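PDB 2JDA: YECBM32 from Yersinia enterocolitica, which binds polygalacturonic acid, the pectin backbone, as a periplasmic carbohydrate-binding module of the F5/8 type C family. Local coordinates for residues A[32-37]-A[60-65]; A[111-116]-A[131-136]. One frame throughout, in Å; residues are numbered along the deposited sequence.

Interaction 1: A[32-37]-A[60-65]. With CA (calcium ion), chain C.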
loop_
_atom_site.group_PDB
_atom_site.type_symbol
_atom_site.label_atom_id
_atom_site.label_comp_id
_atom_site.label_asym_id
_atom_site.label_seq_id
_atom_site.Cartn_x
_atom_site.Cartn_y
_atom_site.Cartn_z
ATOM N N GLY A 32 -8.149 3.131 -9.097
ATOM C CA GLY A 32 -8.706 2.009 -9.832
ATOM C C GLY A 32 -8.060 1.738 -11.161
ATOM O O GLY A 32 -8.513 0.867 -11.938
ATOM N N ASP A 33 -6.939 2.381 -11.424
ATOM C CA ASP A 33 -6.245 2.258 -12.679
ATOM C C ASP A 33 -4.802 1.731 -12.426
ATOM O O ASP A 33 -3.978 2.469 -11.880
ATOM C CB ASP A 33 -6.239 3.638 -13.333
ATOM C CG ASP A 33 -5.662 3.642 -14.723
ATOM O OD1 ASP A 33 -5.038 2.639 -15.139
ATOM O OD2 ASP A 33 -5.802 4.623 -15.481
ATOM N N VAL A 34 -4.495 0.498 -12.807
ATOM C CA VAL A 34 -3.166 -0.030 -12.573
ATOM C C VAL A 34 -2.095 0.640 -13.424
ATOM O O VAL A 34 -0.917 0.408 -13.190
ATOM C CB VAL A 34 -3.091 -1.559 -12.777
ATOM C CG1 VAL A 34 -3.961 -2.224 -11.736
ATOM C CG2 VAL A 34 -3.436 -1.923 -14.216
ATOM N N LYS A 35 -2.471 1.444 -14.437
ATOM C CA LYS A 35 -1.501 2.144 -15.243
ATOM C C LYS A 35 -1.014 3.461 -14.594
ATOM O O LYS A 35 -0.098 4.062 -15.113
ATOM C CB LYS A 35 -2.048 2.499 -16.635
ATOM C CG LYS A 35 -2.577 1.326 -17.424
ATOM C CD LYS A 35 -3.426 1.892 -18.640
ATOM C CE LYS A 35 -4.891 2.366 -18.268
ATOM N NZ LYS A 35 -5.726 1.460 -17.395
ATOM N N THR A 36 -1.678 3.957 -13.562
ATOM C CA THR A 36 -1.176 5.152 -12.841
ATOM C C THR A 36 -0.579 4.674 -11.514
ATOM O O THR A 36 -1.062 3.723 -10.897
ATOM C CB THR A 36 -2.307 6.117 -12.518
ATOM O OG1 THR A 36 -3.216 5.488 -11.605
ATOM C CG2 THR A 36 -3.076 6.502 -13.761
ATOM N N ARG A 37 0.456 5.362 -11.058
ATOM C CA ARG A 37 1.145 5.013 -9.817
ATOM C C ARG A 37 1.500 6.212 -9.001
ATOM O O ARG A 37 1.624 7.307 -9.502
ATOM C CB ARG A 37 2.399 4.213 -10.131
ATOM C CG ARG A 37 3.490 4.932 -10.896
ATOM C CD ARG A 37 4.622 4.016 -11.267
ATOM N NE ARG A 37 5.684 4.604 -12.075
ATOM C CZ ARG A 37 5.671 4.666 -13.383
ATOM N NH1 ARG A 37 4.610 4.296 -14.083
ATOM N NH2 ARG A 37 6.741 5.158 -13.970
ATOM N N LEU A 60 -4.971 -5.420 -0.775
ATOM C CA LEU A 60 -4.453 -5.730 -2.104
ATOM C C LEU A 60 -3.358 -4.703 -2.425
ATOM O O LEU A 60 -3.611 -3.510 -2.364
ATOM C CB LEU A 60 -5.571 -5.649 -3.142
ATOM C CG LEU A 60 -5.091 -5.719 -4.615
ATOM C CD1 LEU A 60 -4.607 -7.086 -4.997
ATOM C CD2 LEU A 60 -6.197 -5.279 -5.566
ATOM N N ILE A 61 -2.174 -5.163 -2.770
ATOM C CA ILE A 61 -1.067 -4.319 -3.196
ATOM C C ILE A 61 -0.595 -4.752 -4.575
ATOM O O ILE A 61 -0.386 -5.929 -4.849
ATOM C CB ILE A 61 0.066 -4.251 -2.135
ATOM C CG1 ILE A 61 1.080 -3.196 -2.558
ATOM C CG2 ILE A 61 0.714 -5.613 -1.876
ATOM C CD1 ILE A 61 2.122 -2.894 -1.501
ATOM N N VAL A 62 -0.478 -3.758 -5.458
ATOM C CA VAL A 62 -0.064 -3.944 -6.846
ATOM C C VAL A 62 1.175 -3.060 -7.062
ATOM O O VAL A 62 1.061 -1.916 -7.492
ATOM C CB VAL A 62 -1.213 -3.612 -7.805
ATOM C CG1 VAL A 62 -0.793 -3.955 -9.257
ATOM C CG2 VAL A 62 -2.527 -4.317 -7.395
ATOM N N PRO A 63 2.345 -3.557 -6.727
ATOM C CA PRO A 63 3.552 -2.754 -6.867
ATOM C C PRO A 63 3.952 -2.612 -8.337
ATOM O O PRO A 63 3.665 -3.487 -9.151
ATOM C CB PRO A 63 4.580 -3.506 -6.020
ATOM C CG PRO A 63 4.138 -4.926 -6.087
ATOM C CD PRO A 63 2.647 -4.876 -6.114
ATOM N N PHE A 64 4.674 -1.554 -8.647
ATOM C CA PHE A 64 5.178 -1.289 -9.999
ATOM C C PHE A 64 6.308 -2.221 -10.376
ATOM O O PHE A 64 7.210 -2.473 -9.569
ATOM C CB PHE A 64 5.695 0.160 -9.998
ATOM C CG PHE A 64 6.218 0.658 -11.324
ATOM C CD1 PHE A 64 5.406 0.729 -12.444
ATOM C CD2 PHE A 64 7.535 1.110 -11.413
ATOM C CE1 PHE A 64 5.916 1.224 -13.657
ATOM C CE2 PHE A 64 8.035 1.601 -12.628
ATOM C CZ PHE A 64 7.210 1.646 -13.718
ATOM N N LYS A 65 6.268 -2.730 -11.609
ATOM C CA LYS A 65 7.323 -3.632 -12.157
ATOM C C LYS A 65 7.695 -4.741 -11.192
ATOM O O LYS A 65 8.866 -4.950 -10.854
ATOM C CB LYS A 65 8.559 -2.820 -12.593
ATOM C CG LYS A 65 8.362 -1.841 -13.775
ATOM C CD LYS A 65 9.717 -1.179 -14.201
ATOM C CE LYS A 65 9.601 -0.538 -15.570
ATOM N NZ LYS A 65 10.831 0.256 -15.954
HETATM CA CA CA C . -3.356 3.597 -9.973
#

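Interaction 2: A[111-116]-A[131-136]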
loop_
_atom_site.group_PDB
_atom_site.type_symbol
_atom_site.label_atom_id
_atom_site.label_comp_id
_atom_site.label_asym_id
_atom_site.label_seq_id
_atom_site.Cartn_x
_atom_site.Cartn_y
_atom_site.Cartn_z
ATOM N N LYS A 111 -9.491 3.546 10.728
ATOM C CA LYS A 111 -9.882 4.576 9.754
ATOM C C LYS A 111 -8.736 4.913 8.804
ATOM O O LYS A 111 -8.979 5.387 7.735
ATOM C CB LYS A 111 -10.358 5.838 10.460
ATOM C CG LYS A 111 -10.866 6.919 9.551
ATOM C CD LYS A 111 -11.521 7.998 10.390
ATOM C CE LYS A 111 -11.876 9.208 9.596
ATOM N NZ LYS A 111 -12.460 10.236 10.508
ATOM N N TYR A 112 -7.498 4.648 9.213
ATOM C CA TYR A 112 -6.322 4.984 8.431
ATOM C C TYR A 112 -5.409 3.773 8.317
ATOM O O TYR A 112 -5.173 3.033 9.302
ATOM C CB TYR A 112 -5.492 6.097 9.051
ATOM C CG TYR A 112 -6.262 7.372 9.316
ATOM C CD1 TYR A 112 -6.283 8.415 8.404
ATOM C CD2 TYR A 112 -6.911 7.572 10.524
ATOM C CE1 TYR A 112 -6.983 9.576 8.684
ATOM C CE2 TYR A 112 -7.593 8.747 10.792
ATOM C CZ TYR A 112 -7.614 9.751 9.859
ATOM O OH TYR A 112 -8.309 10.937 10.125
ATOM N N ILE A 113 -4.866 3.605 7.116
ATOM C CA ILE A 113 -3.830 2.613 6.847
ATOM C C ILE A 113 -2.651 3.370 6.299
ATOM O O ILE A 113 -2.788 4.087 5.324
ATOM C CB ILE A 113 -4.325 1.513 5.858
ATOM C CG1 ILE A 113 -5.527 0.722 6.449
ATOM C CG2 ILE A 113 -3.163 0.597 5.432
ATOM C CD1 ILE A 113 -5.121 -0.237 7.536
ATOM N N LYS A 114 -1.471 3.139 6.845
ATOM C CA LYS A 114 -0.255 3.814 6.378
ATOM C C LYS A 114 0.782 2.797 6.012
ATOM O O LYS A 114 1.067 1.907 6.801
ATOM C CB LYS A 114 0.254 4.796 7.421
ATOM C CG LYS A 114 1.511 5.587 6.954
ATOM C CD LYS A 114 1.837 6.713 7.950
ATOM C CE LYS A 114 2.401 6.292 9.287
ATOM N NZ LYS A 114 3.906 6.319 9.354
ATOM N N LEU A 115 1.372 2.923 4.828
ATOM C CA LEU A 115 2.518 2.134 4.429
ATOM C C LEU A 115 3.749 3.009 4.528
ATOM O O LEU A 115 3.794 4.084 3.931
ATOM C CB LEU A 115 2.399 1.601 3.002
ATOM C CG LEU A 115 1.538 0.356 2.824
ATOM C CD1 LEU A 115 0.119 0.665 3.080
ATOM C CD2 LEU A 115 1.686 -0.180 1.424
ATOM N N ASP A 116 4.731 2.566 5.309
ATOM C CA ASP A 116 6.045 3.190 5.336
ATOM C C ASP A 116 6.882 2.348 4.370
ATOM O O ASP A 116 6.924 1.113 4.489
ATOM C CB ASP A 116 6.661 3.166 6.725
ATOM C CG ASP A 116 5.896 3.985 7.755
ATOM O OD1 ASP A 116 4.985 4.819 7.390
ATOM O OD2 ASP A 116 6.135 3.816 8.988
ATOM N N ILE A 131 -3.529 0.136 -4.524
ATOM C CA ILE A 131 -3.814 -0.485 -3.267
ATOM C C ILE A 131 -5.310 -0.466 -3.065
ATOM O O ILE A 131 -5.997 0.506 -3.356
ATOM C CB ILE A 131 -3.087 0.251 -2.149
ATOM C CG1 ILE A 131 -3.070 -0.533 -0.854
ATOM C CG2 ILE A 131 -3.634 1.571 -1.956
ATOM C CD1 ILE A 131 -1.698 -0.317 -0.146
ATOM N N ALA A 132 -5.823 -1.536 -2.491
ATOM C CA ALA A 132 -7.242 -1.569 -2.104
ATOM C C ALA A 132 -7.358 -2.268 -0.741
ATOM O O ALA A 132 -6.502 -3.096 -0.384
ATOM C CB ALA A 132 -8.082 -2.255 -3.140
ATOM N N ILE A 133 -8.415 -1.973 -0.020
ATOM C CA ILE A 133 -8.635 -2.506 1.325
ATOM C C ILE A 133 -9.897 -3.389 1.255
ATOM O O ILE A 133 -10.911 -3.002 0.707
ATOM C CB ILE A 133 -8.835 -1.378 2.306
ATOM C CG1 ILE A 133 -7.665 -0.344 2.260
ATOM C CG2 ILE A 133 -9.161 -1.925 3.675
ATOM C CD1 ILE A 133 -6.445 -0.893 2.553
ATOM N N ASN A 134 -9.801 -4.582 1.800
ATOM C CA ASN A 134 -10.883 -5.569 1.778
ATOM C C ASN A 134 -11.305 -5.926 0.333
ATOM O O ASN A 134 -12.474 -5.795 -0.058
ATOM C CB ASN A 134 -12.066 -5.038 2.572
ATOM C CG ASN A 134 -11.784 -4.933 4.046
ATOM O OD1 ASN A 134 -10.820 -5.506 4.563
ATOM N ND2 ASN A 134 -12.661 -4.215 4.761
ATOM N N SER A 135 -10.306 -6.352 -0.452
ATOM C CA SER A 135 -10.489 -6.734 -1.838
ATOM C C SER A 135 -11.045 -8.138 -1.971
ATOM O O SER A 135 -10.715 -9.031 -1.218
ATOM C CB SER A 135 -9.137 -6.670 -2.493
ATOM O OG SER A 135 -9.130 -7.108 -3.838
ATOM N N ALA A 136 -11.874 -8.309 -2.995
ATOM C CA ALA A 136 -12.324 -9.629 -3.438
ATOM C C ALA A 136 -11.448 -10.247 -4.545
ATOM O O ALA A 136 -11.823 -11.257 -5.131
ATOM C CB ALA A 136 -13.768 -9.535 -3.887
#

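Interaction 1: A[32-37]-A[60-65]
Arg37 lays its guanidinium flat over one face of the Phe64 ring, the two planes only 12° apart and their centres 3.8 Å from each other. CZ stands over the face, 3.8 Å from the Phe64 ring centroid, which places the charge above the ring and makes the pair a cation-pi stack as well as a flat one. The closest approach is Arg37 NH1 to Phe64 CE1, at 3.4 Å. The overlap extends back along the arginine, for CD also lies above the face, 3.8 Å from the Phe64 ring centroid, in a CH-pi contact. A chain extended from CG to NE carries the group this far, while Phe64 CG lies anti to the backbone N (chi1 -178°), which swings the ring toward the Arg37 chain. Over the opposite face of the ring lies CG of Lys65.

Val34 and Val62 add a looser apolar touch, CG1 to CG1 at 4.4 Å. Val34 belongs to the type I beta turn Asp33 to Thr36, part of the calcium-binding loop of this F5/8 type C beta-sandwich. The ion is held by Asp33 O at 2.3 Å and by both O and OG1 of Thr36; OG1 can join in because chi1 of 65° sets it between the backbone N and the carbonyl carbon. Asn28, Asp31, Asn129 and Glu130 complete the site.

The Asp33 carboxylate, meanwhile, faces the turn. Its OD1 accepts Lys35 N at 2.9 Å, an Asx turn, and takes a salt bridge from Lys35 NZ at 2.6 Å, the two donors arriving from opposite faces of the carboxylate plane. Strand 125-133 lies beside both partners of the stack: Asn129, whose carbonyl oxygen binds the calcium ion, touches Arg37 and Phe64.

Interaction 2: A[111-116]-A[131-136]
The backbones of 111-116 and 131-136 run antiparallel at a distance too large for backbone pairing, with CA atoms 8.9 Å apart at Ile113 and Ile133 and 10.3 Å apart at Leu115 and Ile131. As residue numbers rise on one side they fall on the other, and the separation leaves the contact to side chains. Leu115 and Ile131 meet tip to tip: CD1 of Ile131 lies 3.7 Å from CD2 of Leu115 and 3.8 Å from Leu115 CD1, touching both branches of the leucine fork. Ile131 reaches across because its CG1 lies anti to the backbone N (chi1 -166°). The contact thus spans the two sheets of a beta-sandwich, the fold of the F5/8 type C family, with strand 112-120 in the five-stranded antiparallel sheet and strand 125-133 in the facing one. One step along, Ile113 CG1 and Ile133 CD1 approach less closely, at 4.3 Å. All four residues are buried; Phe73 and Ile75 of strand 71-78 flank the Leu115 and Ile113 side, and Ile59 touches both Ile131 and Ile133. On the outer surface of strand 112-120, Lys114 NZ bridges to the syn lone pair of Asp116 OD1 at 2.7 Å.

After strand 10-15 the chain enters the loop that supplies part of the calcium site, and interaction 1 closes a span of 22 residues when the end of strand 53-63 returns beside it. Interaction 2 opens later, closing a shorter span of 14 residues, the rest of strand 112-120, the connection and the start of strand 125-133, so the contacts are in series, neither nested nor crossed. Interaction 1 ties a surface loop to the C-terminal end of strand 53-63 in the mixed sheet; interaction 2 joins that sheet to the five-stranded one. Strands 53-63 and 125-133 are neighbours: Leu60 N lies 2.8 Å from Ala132 O, a probable hydrogen bond, and Ile61 CD1 packs 4.0 Å from Leu115 CD2.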